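Local structure of sorting nexin-3 (Saccharomyces cerevisiae, 1OCS) at residues 33-45 with 128-140. The protein binds phosphatidylinositol 3-phosphate through its PX domain and helps retrieve late Golgi membrane proteins from the prevacuolar compartment. Sequence-based numbering, arbitrary orientation.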
loop_
_atom_site.group_PDB
_atom_site.type_symbol
_atom_site.label_atom_id
_atom_site.label_comp_id
_atom_site.label_asym_id
_atom_site.label_seq_id
_atom_site.Cartn_x
_atom_site.Cartn_y
_atom_site.Cartn_z
ATOM N N GLU A 33 14.057 14.369 14.017
ATOM C CA GLU A 33 12.791 14.667 13.353
ATOM C C GLU A 33 12.123 13.407 12.816
ATOM O O GLU A 33 12.798 12.445 12.450
ATOM C CB GLU A 33 13.021 15.644 12.196
ATOM C CG GLU A 33 13.350 17.073 12.631
ATOM C CD GLU A 33 13.805 17.938 11.471
ATOM O OE1 GLU A 33 13.232 19.029 11.271
ATOM O OE2 GLU A 33 14.744 17.523 10.760
ATOM N N ASN A 34 10.795 13.418 12.782
ATOM C CA ASN A 34 10.031 12.291 12.263
ATOM C C ASN A 34 10.318 12.154 10.775
ATOM O O ASN A 34 10.624 13.138 10.097
ATOM C CB ASN A 34 8.529 12.527 12.438
ATOM C CG ASN A 34 8.071 12.379 13.875
ATOM O OD1 ASN A 34 7.019 12.891 14.250
ATOM N ND2 ASN A 34 8.846 11.665 14.679
ATOM N N PHE A 35 10.220 10.930 10.274
ATOM C CA PHE A 35 10.432 10.677 8.860
ATOM C C PHE A 35 9.768 9.363 8.496
ATOM O O PHE A 35 9.579 8.489 9.346
ATOM C CB PHE A 35 11.932 10.605 8.526
ATOM C CG PHE A 35 12.585 9.295 8.905
ATOM C CD1 PHE A 35 12.556 8.208 8.034
ATOM C CD2 PHE A 35 13.210 9.145 10.140
ATOM C CE1 PHE A 35 13.145 6.985 8.390
ATOM C CE2 PHE A 35 13.797 7.932 10.505
ATOM C CZ PHE A 35 13.764 6.851 9.629
ATOM N N LEU A 36 9.397 9.246 7.231
ATOM C CA LEU A 36 8.806 8.027 6.712
ATOM C C LEU A 36 9.193 7.947 5.247
ATOM O O LEU A 36 8.920 8.862 4.466
ATOM C CB LEU A 36 7.277 8.016 6.861
ATOM C CG LEU A 36 6.633 6.694 6.397
ATOM C CD1 LEU A 36 5.358 6.403 7.193
ATOM C CD2 LEU A 36 6.338 6.765 4.898
ATOM N N GLU A 37 9.865 6.861 4.893
ATOM C CA GLU A 37 10.284 6.614 3.524
ATOM C C GLU A 37 9.459 5.416 3.078
ATOM O O GLU A 37 9.281 4.465 3.837
ATOM C CB GLU A 37 11.770 6.240 3.477
ATOM C CG GLU A 37 12.696 7.268 4.107
ATOM C CD GLU A 37 14.029 6.671 4.515
ATOM O OE1 GLU A 37 14.840 7.394 5.127
ATOM O OE2 GLU A 37 14.266 5.477 4.225
ATOM N N ILE A 38 8.940 5.453 1.861
ATOM C CA ILE A 38 8.169 4.319 1.391
ATOM C C ILE A 38 8.200 4.221 -0.115
ATOM O O ILE A 38 8.226 5.232 -0.829
ATOM C CB ILE A 38 6.703 4.379 1.880
ATOM C CG1 ILE A 38 6.025 3.028 1.633
ATOM C CG2 ILE A 38 5.952 5.501 1.174
ATOM C CD1 ILE A 38 4.777 2.809 2.482
ATOM N N GLU A 39 8.212 2.984 -0.592
ATOM C CA GLU A 39 8.241 2.721 -2.013
ATOM C C GLU A 39 7.501 1.427 -2.321
ATOM O O GLU A 39 7.499 0.491 -1.521
ATOM C CB GLU A 39 9.695 2.616 -2.489
ATOM C CG GLU A 39 9.848 2.240 -3.955
ATOM C CD GLU A 39 11.302 2.200 -4.406
ATOM O OE1 GLU A 39 11.550 1.880 -5.592
ATOM O OE2 GLU A 39 12.192 2.493 -3.575
ATOM N N VAL A 40 6.850 1.400 -3.478
ATOM C CA VAL A 40 6.137 0.219 -3.940
ATOM C C VAL A 40 6.901 -0.190 -5.189
ATOM O O VAL A 40 7.060 0.606 -6.110
ATOM C CB VAL A 40 4.672 0.540 -4.304
ATOM C CG1 VAL A 40 3.965 -0.726 -4.800
ATOM C CG2 VAL A 40 3.950 1.106 -3.084
ATOM N N HIS A 41 7.395 -1.418 -5.212
ATOM C CA HIS A 41 8.165 -1.889 -6.350
ATOM C C HIS A 41 8.204 -3.414 -6.350
ATOM O O HIS A 41 7.387 -4.065 -5.702
ATOM C CB HIS A 41 9.589 -1.331 -6.253
ATOM C CG HIS A 41 10.410 -1.976 -5.181
ATOM N ND1 HIS A 41 9.943 -2.157 -3.897
ATOM C CD2 HIS A 41 11.650 -2.519 -5.210
ATOM C CE1 HIS A 41 10.856 -2.789 -3.182
ATOM N NE2 HIS A 41 11.902 -3.020 -3.955
ATOM N N ASN A 42 9.154 -3.978 -7.088
ATOM C CA ASN A 42 9.321 -5.428 -7.151
ATOM C C ASN A 42 8.020 -6.190 -7.431
ATOM O O ASN A 42 7.655 -7.108 -6.693
ATOM C CB ASN A 42 9.925 -5.926 -5.835
ATOM C CG ASN A 42 10.379 -7.374 -5.904
ATOM O OD1 ASN A 42 10.462 -8.055 -4.879
ATOM N ND2 ASN A 42 10.693 -7.846 -7.106
ATOM N N PRO A 43 7.299 -5.819 -8.497
ATOM C CA PRO A 43 6.058 -6.543 -8.783
ATOM C C PRO A 43 6.379 -7.982 -9.175
ATOM O O PRO A 43 7.403 -8.244 -9.814
ATOM C CB PRO A 43 5.453 -5.745 -9.935
ATOM C CG PRO A 43 6.670 -5.227 -10.652
ATOM C CD PRO A 43 7.548 -4.776 -9.508
ATOM N N LYS A 44 5.517 -8.912 -8.783
ATOM C CA LYS A 44 5.725 -10.317 -9.107
ATOM C C LYS A 44 4.427 -11.039 -9.443
ATOM O O LYS A 44 3.455 -10.978 -8.689
ATOM C CB LYS A 44 6.407 -11.041 -7.940
ATOM C CG LYS A 44 7.898 -10.750 -7.800
ATOM C CD LYS A 44 8.442 -11.199 -6.440
ATOM C CE LYS A 44 8.277 -12.696 -6.206
ATOM N NZ LYS A 44 8.684 -13.079 -4.818
ATOM N N THR A 45 4.411 -11.718 -10.584
ATOM C CA THR A 45 3.244 -12.488 -10.973
ATOM C C THR A 45 3.581 -13.928 -10.636
ATOM O O THR A 45 4.546 -14.495 -11.154
ATOM C CB THR A 45 2.942 -12.347 -12.464
ATOM O OG1 THR A 45 2.480 -11.017 -12.712
ATOM C CG2 THR A 45 1.860 -13.342 -12.896
ATOM N N ARG A 128 2.461 -0.461 -10.726
ATOM C CA ARG A 128 3.596 -0.296 -9.826
ATOM C C ARG A 128 3.882 1.193 -9.636
ATOM O O ARG A 128 3.943 1.681 -8.509
ATOM C CB ARG A 128 4.836 -0.980 -10.398
ATOM C CG ARG A 128 5.986 -1.088 -9.413
ATOM C CD ARG A 128 7.309 -0.835 -10.100
ATOM N NE ARG A 128 7.387 0.542 -10.565
ATOM C CZ ARG A 128 8.393 1.044 -11.273
ATOM N NH1 ARG A 128 8.364 2.317 -11.646
ATOM N NH2 ARG A 128 9.424 0.277 -11.611
ATOM N N GLN A 129 4.054 1.910 -10.747
ATOM C CA GLN A 129 4.332 3.345 -10.706
ATOM C C GLN A 129 3.206 4.102 -10.020
ATOM O O GLN A 129 3.452 4.939 -9.155
ATOM C CB GLN A 129 4.518 3.905 -12.121
ATOM C CG GLN A 129 5.701 3.322 -12.867
ATOM C CD GLN A 129 5.901 3.949 -14.235
ATOM O OE1 GLN A 129 6.707 3.470 -15.032
ATOM N NE2 GLN A 129 5.173 5.028 -14.510
ATOM N N GLY A 130 1.971 3.811 -10.417
ATOM C CA GLY A 130 0.834 4.483 -9.817
ATOM C C GLY A 130 0.736 4.218 -8.327
ATOM O O GLY A 130 0.563 5.145 -7.528
ATOM N N LEU A 131 0.851 2.952 -7.943
ATOM C CA LEU A 131 0.768 2.590 -6.533
ATOM C C LEU A 131 1.888 3.228 -5.714
ATOM O O LEU A 131 1.676 3.618 -4.565
ATOM C CB LEU A 131 0.801 1.070 -6.373
ATOM C CG LEU A 131 -0.434 0.323 -6.897
ATOM C CD1 LEU A 131 -0.199 -1.163 -6.800
ATOM C CD2 LEU A 131 -1.667 0.721 -6.102
ATOM N N ASN A 132 3.080 3.323 -6.299
ATOM C CA ASN A 132 4.216 3.925 -5.607
ATOM C C ASN A 132 3.887 5.383 -5.286
ATOM O O ASN A 132 4.016 5.826 -4.150
ATOM C CB ASN A 132 5.477 3.854 -6.479
ATOM C CG ASN A 132 6.697 4.445 -5.787
ATOM O OD1 ASN A 132 7.173 3.913 -4.783
ATOM N ND2 ASN A 132 7.202 5.560 -6.317
ATOM N N THR A 133 3.446 6.121 -6.298
ATOM C CA THR A 133 3.091 7.526 -6.127
ATOM C C THR A 133 1.951 7.691 -5.121
ATOM O O THR A 133 1.998 8.566 -4.253
ATOM C CB THR A 133 2.672 8.153 -7.476
ATOM O OG1 THR A 133 3.793 8.143 -8.367
ATOM C CG2 THR A 133 2.197 9.586 -7.286
ATOM N N TRP A 134 0.935 6.840 -5.239
ATOM C CA TRP A 134 -0.222 6.884 -4.348
ATOM C C TRP A 134 0.192 6.641 -2.895
ATOM O O TRP A 134 -0.210 7.375 -1.991
ATOM C CB TRP A 134 -1.238 5.814 -4.764
ATOM C CG TRP A 134 -2.565 5.909 -4.057
ATOM C CD1 TRP A 134 -3.604 6.734 -4.374
ATOM C CD2 TRP A 134 -2.993 5.145 -2.921
ATOM N NE1 TRP A 134 -4.655 6.529 -3.512
ATOM C CE2 TRP A 134 -4.308 5.558 -2.610
ATOM C CE3 TRP A 134 -2.393 4.147 -2.136
ATOM C CZ2 TRP A 134 -5.040 5.011 -1.546
ATOM C CZ3 TRP A 134 -3.119 3.602 -1.077
ATOM C CH2 TRP A 134 -4.432 4.036 -0.794
ATOM N N MET A 135 0.999 5.607 -2.679
ATOM C CA MET A 135 1.444 5.255 -1.337
ATOM C C MET A 135 2.274 6.358 -0.684
ATOM O O MET A 135 2.109 6.635 0.503
ATOM C CB MET A 135 2.243 3.950 -1.381
ATOM C CG MET A 135 2.220 3.154 -0.093
ATOM S SD MET A 135 0.537 2.770 0.475
ATOM C CE MET A 135 0.720 3.076 2.210
ATOM N N GLN A 136 3.161 6.993 -1.451
ATOM C CA GLN A 136 3.991 8.062 -0.899
ATOM C C GLN A 136 3.121 9.262 -0.544
ATOM O O GLN A 136 3.389 9.974 0.426
ATOM C CB GLN A 136 5.078 8.474 -1.900
ATOM C CG GLN A 136 6.004 7.323 -2.291
ATOM C CD GLN A 136 7.168 7.758 -3.157
ATOM O OE1 GLN A 136 7.115 8.797 -3.817
ATOM N NE2 GLN A 136 8.224 6.954 -3.172
ATOM N N SER A 137 2.068 9.470 -1.326
ATOM C CA SER A 137 1.142 10.569 -1.094
ATOM C C SER A 137 0.322 10.319 0.174
ATOM O O SER A 137 0.165 11.204 1.020
ATOM C CB SER A 137 0.215 10.715 -2.302
ATOM O OG SER A 137 -0.758 11.711 -2.079
ATOM N N VAL A 138 -0.195 9.105 0.309
ATOM C CA VAL A 138 -0.994 8.754 1.472
ATOM C C VAL A 138 -0.161 8.624 2.748
ATOM O O VAL A 138 -0.486 9.235 3.765
ATOM C CB VAL A 138 -1.769 7.441 1.225
ATOM C CG1 VAL A 138 -2.391 6.937 2.527
ATOM C CG2 VAL A 138 -2.857 7.685 0.169
ATOM N N ALA A 139 0.909 7.834 2.694
ATOM C CA ALA A 139 1.769 7.632 3.856
ATOM C C ALA A 139 2.504 8.910 4.239
ATOM O O ALA A 139 3.010 9.031 5.354
ATOM C CB ALA A 139 2.785 6.513 3.577
ATOM N N GLY A 140 2.562 9.860 3.311
ATOM C CA GLY A 140 3.253 11.110 3.574
ATOM C C GLY A 140 2.425 12.182 4.259
ATOM O O GLY A 140 2.966 13.203 4.688
#
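With CG trans to the backbone N (chi1 -179°), Asn132 swings its amide up to the strand, and Gln136 reaches the same edge on an extended chain. OD1 of Asn132 takes the N-H of Val40 at 2.9 Å, in the carbonyl plane and on a lone pair. Gln136 NE2 gives its hydrogen to Ile38 O, 2.9 Å away, with the oxygen 19° out of the Gln136 side-chain amide plane. The two amides thus serve a backbone donor and acceptor on the side of strand 36-45 that strand 57-66 does not use. An alanine in place of Asn132 would probably leave the Val40 N-H without this acceptor. This is the PX fold, a three-stranded antiparallel sheet against helices: one of its outer strands runs nearly antiparallel (165°) to helix segment 128-139, which directly follows the lipid-binding Arg127. Beside the amides the packing is apolar. Val40 CG2 sits 3.7 Å from Met135 CB, and its CG1 meets Leu131 CB. Ile38 crosses Met135 at about a right angle, Ile38 CD1 lying 3.6 Å from Met135 CG, while Leu36 CD2 rests on Ala139 CB. At the other end Arg128 lays its CD against Pro43 CD (4.0 Å), its NH1 in a salt bridge to Glu125.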